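Long-range contact in RNA silencing suppressor p19 (Tomato bushy stunt virus, PDB 4J39), which suppresses RNA silencing as a homodimer, probably by selecting silencing RNA duplexes according to their length, like a molecular caliper: residues Tyr54-Trp68 with Ala115-Pro127. Residues are numbered along the deposited sequence; the frame is centred on the assembly and turned at random. Where two conformers were deposited one is given.
Sequences YDRTEASLHRVLGSW and AIRSKQELLQLAP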
loop_
_atom_site.group_PDB
_atom_site.type_symbol
_atom_site.label_atom_id
_atom_site.label_comp_id
_atom_site.label_asym_id
_atom_site.label_seq_id
_atom_site.Cartn_x
_atom_site.Cartn_y
_atom_site.Cartn_z
ATOM N N TYR A 54 -14.696 -2.751 13.567
ATOM C CA TYR A 54 -14.763 -3.594 12.423
ATOM C C TYR A 54 -14.767 -5.030 12.926
ATOM O O TYR A 54 -13.871 -5.426 13.654
ATOM C CB TYR A 54 -13.677 -3.407 11.360
ATOM C CG TYR A 54 -13.749 -4.422 10.217
ATOM C CD1 TYR A 54 -14.858 -4.491 9.350
ATOM C CD2 TYR A 54 -12.655 -5.288 9.965
ATOM C CE1 TYR A 54 -14.900 -5.399 8.351
ATOM C CE2 TYR A 54 -12.679 -6.177 8.913
ATOM C CZ TYR A 54 -13.830 -6.273 8.130
ATOM O OH TYR A 54 -13.789 -7.236 7.110
ATOM N N ASP A 55 -15.770 -5.807 12.533
ATOM C CA ASP A 55 -15.934 -7.154 13.169
ATOM C C ASP A 55 -15.927 -8.277 12.142
ATOM O O ASP A 55 -16.336 -9.428 12.475
ATOM C CB ASP A 55 -17.206 -7.258 14.020
ATOM C CG ASP A 55 -18.494 -7.241 13.175
ATOM O OD1 ASP A 55 -18.477 -7.237 11.904
ATOM O OD2 ASP A 55 -19.575 -7.329 13.849
ATOM N N ARG A 56 -15.547 -7.940 10.907
ATOM C CA ARG A 56 -15.310 -8.853 9.828
ATOM C C ARG A 56 -16.536 -9.491 9.290
ATOM O O ARG A 56 -16.430 -10.530 8.721
ATOM C CB ARG A 56 -14.352 -9.985 10.268
ATOM C CG ARG A 56 -12.986 -9.592 10.729
ATOM C CD ARG A 56 -12.164 -10.871 10.507
ATOM N NE ARG A 56 -10.952 -10.890 11.312
ATOM C CZ ARG A 56 -10.081 -11.915 11.366
ATOM N NH1 ARG A 56 -10.282 -13.043 10.675
ATOM N NH2 ARG A 56 -8.992 -11.804 12.132
ATOM N N THR A 57 -17.691 -8.878 9.502
ATOM C CA THR A 57 -18.933 -9.275 8.860
ATOM C C THR A 57 -19.122 -8.466 7.613
ATOM O O THR A 57 -18.484 -7.331 7.417
ATOM C CB THR A 57 -20.123 -9.064 9.807
ATOM O OG1 THR A 57 -20.287 -7.601 10.060
ATOM C CG2 THR A 57 -19.964 -9.861 11.120
ATOM N N GLU A 58 -20.081 -8.885 6.772
ATOM C CA GLU A 58 -20.381 -8.142 5.548
ATOM C C GLU A 58 -21.030 -6.815 5.879
ATOM O O GLU A 58 -20.757 -5.833 5.208
ATOM C CB GLU A 58 -21.275 -8.914 4.563
ATOM C CG GLU A 58 -20.552 -10.135 3.991
ATOM C CD GLU A 58 -19.876 -9.892 2.653
ATOM O OE1 GLU A 58 -19.274 -8.793 2.416
ATOM O OE2 GLU A 58 -19.977 -10.838 1.834
ATOM N N ALA A 59 -21.893 -6.816 6.882
ATOM C CA ALA A 59 -22.521 -5.592 7.359
ATOM C C ALA A 59 -21.489 -4.526 7.811
ATOM O O ALA A 59 -21.496 -3.380 7.332
ATOM C CB ALA A 59 -23.444 -5.893 8.470
ATOM N N SER A 60 -20.574 -5.016 8.592
ATOM C CA SER A 60 -19.485 -4.128 9.116
ATOM C C SER A 60 -18.549 -3.635 8.041
ATOM O O SER A 60 -18.188 -2.405 7.973
ATOM C CB SER A 60 -18.767 -4.842 10.205
ATOM O OG SER A 60 -17.736 -3.977 10.792
ATOM N N LEU A 61 -18.128 -4.516 7.104
ATOM C CA LEU A 61 -17.333 -4.130 5.900
ATOM C C LEU A 61 -17.990 -2.997 5.110
ATOM O O LEU A 61 -17.373 -1.970 4.724
ATOM C CB LEU A 61 -17.070 -5.361 4.966
ATOM C CG LEU A 61 -16.093 -5.123 3.846
ATOM C CD1 LEU A 61 -14.686 -4.584 4.315
ATOM C CD2 LEU A 61 -15.956 -6.331 2.884
ATOM N N HIS A 62 -19.285 -3.185 4.823
ATOM C CA HIS A 62 -20.049 -2.171 4.083
ATOM C C HIS A 62 -19.981 -0.799 4.831
ATOM O O HIS A 62 -19.691 0.253 4.210
ATOM C CB HIS A 62 -21.534 -2.636 3.925
ATOM C CG HIS A 62 -22.307 -1.744 3.045
ATOM N ND1 HIS A 62 -23.129 -0.778 3.554
ATOM C CD2 HIS A 62 -22.276 -1.577 1.701
ATOM C CE1 HIS A 62 -23.569 -0.028 2.562
ATOM N NE2 HIS A 62 -23.092 -0.509 1.426
ATOM N N ARG A 63 -20.224 -0.868 6.120
ATOM C CA ARG A 63 -20.341 0.323 6.923
ATOM C C ARG A 63 -18.984 1.071 6.844
ATOM O O ARG A 63 -18.925 2.258 6.549
ATOM C CB ARG A 63 -20.650 -0.022 8.339
ATOM C CG ARG A 63 -20.811 1.221 9.290
ATOM C CD ARG A 63 -21.002 0.867 10.722
ATOM N NE ARG A 63 -19.708 0.535 11.372
ATOM C CZ ARG A 63 -18.915 1.482 11.875
ATOM N NH1 ARG A 63 -19.305 2.767 11.934
ATOM N NH2 ARG A 63 -17.732 1.148 12.499
ATOM N N VAL A 64 -17.905 0.345 7.106
ATOM C CA VAL A 64 -16.571 1.058 7.206
ATOM C C VAL A 64 -16.001 1.524 5.832
ATOM O O VAL A 64 -15.207 2.482 5.741
ATOM C CB VAL A 64 -15.515 0.303 8.081
ATOM C CG1 VAL A 64 -16.015 -0.065 9.461
ATOM C CG2 VAL A 64 -15.029 -1.048 7.331
ATOM N N LEU A 65 -16.324 0.820 4.715
ATOM C CA LEU A 65 -15.990 1.227 3.400
ATOM C C LEU A 65 -16.681 2.562 3.104
ATOM O O LEU A 65 -16.257 3.283 2.199
ATOM C CB LEU A 65 -16.421 0.106 2.501
ATOM C CG LEU A 65 -15.447 -0.891 1.961
ATOM C CD1 LEU A 65 -13.916 -0.686 2.020
ATOM C CD2 LEU A 65 -15.963 -2.283 1.525
ATOM N N GLY A 66 -17.741 2.902 3.866
ATOM C CA GLY A 66 -18.453 4.206 3.661
ATOM C C GLY A 66 -17.726 5.350 4.351
ATOM O O GLY A 66 -18.203 6.469 4.323
ATOM N N SER A 67 -16.558 5.112 4.956
ATOM C CA SER A 67 -15.953 6.212 5.841
ATOM C C SER A 67 -15.344 7.345 5.026
ATOM O O SER A 67 -15.121 8.486 5.547
ATOM C CB SER A 67 -14.948 5.602 6.816
ATOM O OG SER A 67 -13.848 5.233 6.128
ATOM N N TRP A 68 -15.082 7.125 3.758
ATOM C CA TRP A 68 -14.642 8.102 2.804
ATOM C C TRP A 68 -14.911 7.698 1.400
ATOM O O TRP A 68 -15.004 6.515 1.104
ATOM C CB TRP A 68 -13.133 8.499 3.023
ATOM C CG TRP A 68 -12.167 7.353 2.828
ATOM C CD1 TRP A 68 -11.693 6.527 3.798
ATOM C CD2 TRP A 68 -11.653 6.909 1.601
ATOM N NE1 TRP A 68 -10.848 5.587 3.216
ATOM C CE2 TRP A 68 -10.821 5.767 1.866
ATOM C CE3 TRP A 68 -11.728 7.364 0.303
ATOM C CZ2 TRP A 68 -10.129 5.098 0.815
ATOM C CZ3 TRP A 68 -11.078 6.738 -0.704
ATOM C CH2 TRP A 68 -10.271 5.609 -0.444
ATOM N N ALA A 115 -6.385 3.279 -3.051
ATOM C CA ALA A 115 -6.635 3.302 -1.597
ATOM C C ALA A 115 -7.895 2.455 -1.245
ATOM O O ALA A 115 -7.882 1.675 -0.325
ATOM C CB ALA A 115 -6.798 4.783 -1.121
ATOM N N ILE A 116 -8.963 2.580 -2.021
ATOM C CA ILE A 116 -10.180 1.904 -1.667
ATOM C C ILE A 116 -10.066 0.353 -1.900
ATOM O O ILE A 116 -10.564 -0.391 -1.093
ATOM C CB ILE A 116 -11.454 2.461 -2.406
ATOM C CG1 ILE A 116 -12.657 1.925 -1.732
ATOM C CG2 ILE A 116 -11.464 2.332 -3.859
ATOM C CD1 ILE A 116 -12.893 2.410 -0.415
ATOM N N ARG A 117 -9.325 0.026 -2.950
ATOM C CA ARG A 117 -9.045 -1.384 -3.343
ATOM C C ARG A 117 -8.150 -1.986 -2.215
ATOM O O ARG A 117 -8.414 -3.082 -1.670
ATOM C CB ARG A 117 -8.344 -1.459 -4.712
ATOM C CG ARG A 117 -9.157 -1.066 -5.936
ATOM C CD ARG A 117 -8.415 -1.334 -7.302
ATOM N NE ARG A 117 -9.126 -0.956 -8.543
ATOM C CZ ARG A 117 -10.080 0.020 -8.647
ATOM N NH1 ARG A 117 -10.520 0.797 -7.608
ATOM N NH2 ARG A 117 -10.587 0.275 -9.838
ATOM N N SER A 118 -7.178 -1.183 -1.748
ATOM C CA SER A 118 -6.279 -1.667 -0.655
ATOM C C SER A 118 -7.005 -1.946 0.632
ATOM O O SER A 118 -6.802 -2.947 1.328
ATOM C CB SER A 118 -5.232 -0.572 -0.366
ATOM O OG SER A 118 -4.295 -0.398 -1.428
ATOM N N LYS A 119 -7.855 -0.990 0.970
ATOM C CA LYS A 119 -8.658 -1.079 2.164
ATOM C C LYS A 119 -9.529 -2.383 2.084
ATOM O O LYS A 119 -9.596 -3.096 3.018
ATOM C CB LYS A 119 -9.614 0.148 2.319
ATOM C CG LYS A 119 -10.452 0.130 3.524
ATOM C CD LYS A 119 -11.271 1.476 3.585
ATOM C CE LYS A 119 -12.077 1.686 4.809
ATOM N NZ LYS A 119 -12.609 3.136 4.860
ATOM N N GLN A 120 -10.277 -2.483 1.044
ATOM C CA GLN A 120 -11.135 -3.699 0.861
ATOM C C GLN A 120 -10.317 -5.043 1.017
ATOM O O GLN A 120 -10.693 -5.878 1.837
ATOM C CB GLN A 120 -11.720 -3.666 -0.564
ATOM C CG GLN A 120 -12.772 -2.532 -0.862
ATOM C CD GLN A 120 -13.021 -2.170 -2.365
ATOM O OE1 GLN A 120 -13.828 -1.309 -2.642
ATOM N NE2 GLN A 120 -12.353 -2.842 -3.308
ATOM N N GLU A 121 -9.155 -5.128 0.401
ATOM C CA GLU A 121 -8.396 -6.406 0.402
ATOM C C GLU A 121 -7.817 -6.673 1.757
ATOM O O GLU A 121 -7.831 -7.809 2.250
ATOM C CB GLU A 121 -7.331 -6.361 -0.701
ATOM C CG GLU A 121 -7.999 -6.058 -2.138
ATOM C CD GLU A 121 -8.042 -7.177 -3.251
ATOM O OE1 GLU A 121 -6.975 -7.764 -3.620
ATOM O OE2 GLU A 121 -9.171 -7.376 -3.774
ATOM N N LEU A 122 -7.346 -5.610 2.446
ATOM C CA LEU A 122 -6.830 -5.816 3.793
ATOM C C LEU A 122 -7.855 -6.273 4.809
ATOM O O LEU A 122 -7.641 -7.178 5.640
ATOM C CB LEU A 122 -6.144 -4.482 4.291
ATOM C CG LEU A 122 -5.453 -4.600 5.603
ATOM C CD1 LEU A 122 -4.398 -5.793 5.740
ATOM C CD2 LEU A 122 -4.743 -3.222 6.019
ATOM N N LEU A 123 -9.023 -5.636 4.755
ATOM C CA LEU A 123 -10.100 -5.911 5.680
ATOM C C LEU A 123 -10.723 -7.323 5.393
ATOM O O LEU A 123 -11.217 -7.952 6.308
ATOM C CB LEU A 123 -11.135 -4.785 5.637
ATOM C CG LEU A 123 -10.641 -3.402 6.110
ATOM C CD1 LEU A 123 -11.875 -2.328 5.981
ATOM C CD2 LEU A 123 -10.053 -3.528 7.516
ATOM N N GLN A 124 -10.499 -7.828 4.207
ATOM C CA GLN A 124 -11.063 -9.174 3.856
ATOM C C GLN A 124 -10.034 -10.297 3.893
ATOM O O GLN A 124 -10.397 -11.465 3.583
ATOM C CB GLN A 124 -11.630 -9.172 2.485
ATOM C CG GLN A 124 -12.788 -8.237 2.268
ATOM C CD GLN A 124 -13.407 -8.335 0.897
ATOM O OE1 GLN A 124 -14.596 -8.688 0.779
ATOM N NE2 GLN A 124 -12.634 -8.054 -0.136
ATOM N N LEU A 125 -8.806 -9.983 4.252
ATOM C CA LEU A 125 -7.731 -10.973 4.198
ATOM C C LEU A 125 -8.086 -12.115 5.153
ATOM O O LEU A 125 -8.480 -11.874 6.289
ATOM C CB LEU A 125 -6.430 -10.357 4.679
ATOM C CG LEU A 125 -5.026 -10.605 4.063
ATOM C CD1 LEU A 125 -3.996 -10.464 5.263
ATOM C CD2 LEU A 125 -4.874 -11.882 3.118
ATOM N N ALA A 126 -7.896 -13.355 4.695
ATOM C CA ALA A 126 -8.262 -14.533 5.500
ATOM C C ALA A 126 -7.503 -14.602 6.848
ATOM O O ALA A 126 -6.399 -14.019 7.005
ATOM C CB ALA A 126 -8.114 -15.853 4.658
ATOM N N PRO A 127 -8.106 -15.295 7.847
ATOM C CA PRO A 127 -7.468 -15.418 9.188
ATOM C C PRO A 127 -5.977 -15.858 9.129
ATOM O O PRO A 127 -5.512 -16.389 8.106
ATOM C CB PRO A 127 -8.327 -16.497 9.892
ATOM C CG PRO A 127 -9.052 -17.267 8.723
ATOM C CD PRO A 127 -9.304 -16.159 7.713
ATOM O OXT PRO A 127 -5.180 -15.724 10.085
HETATM O O HOH W 1 -13.697 4.031 2.378
#
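Helix 58-65 runs nearly antiparallel to the second half of the C-terminal helix 108-124, at 156° with the axes 11.1 Å apart, and Y54 and W68, beyond its two ends, also reach the partner. The pair illustrates how two helices on one side of an antiparallel sheet can be joined by a leucine patch with a polar bond towards each end. L123 is central to the patch: its CD1 meets V64 CG2 at 3.7 Å, its CB touches L61 CD1, and its CD2 lies against the Y54 ring. From the same ring Y54 OH donates to L123 O at 2.8 Å, rising well above the carbonyl plane. L61 places its other methyl, CD2, on the side chain of Q124, while L65 CD1 lies 3.8 Å from K119 CD and also touches Q120, given in one of its two conformers. Towards the other end K119 crosses the interface as a fully extended chain, CG anti to its backbone N (chi1 -179°). The extension lets NZ donate a hydrogen bond to V64 O at 2.8 Å, tilted 32° from the carbonyl plane; S67 N reaches the same oxygen from the opposite face. NZ also donates to a water that bridges L65 O and W68 O, and it forms a salt bridge with E39 of strand 36-43, whose carboxylate also binds S67 OG. Beside it, the W68 ring takes I116 CD1 over one face, and its CH2 packs on A115 CB at 3.6 Å. F37 of strand 36-43 touches Y54, V64, K119 and L123, tying both helices to the sheet. The ammonium group of K119 is thus buried but well satisfied: E39 probably stabilises its positive charge, while carbonyl and water fix its position beside the backbone carbonyls of V64, L65 and W68.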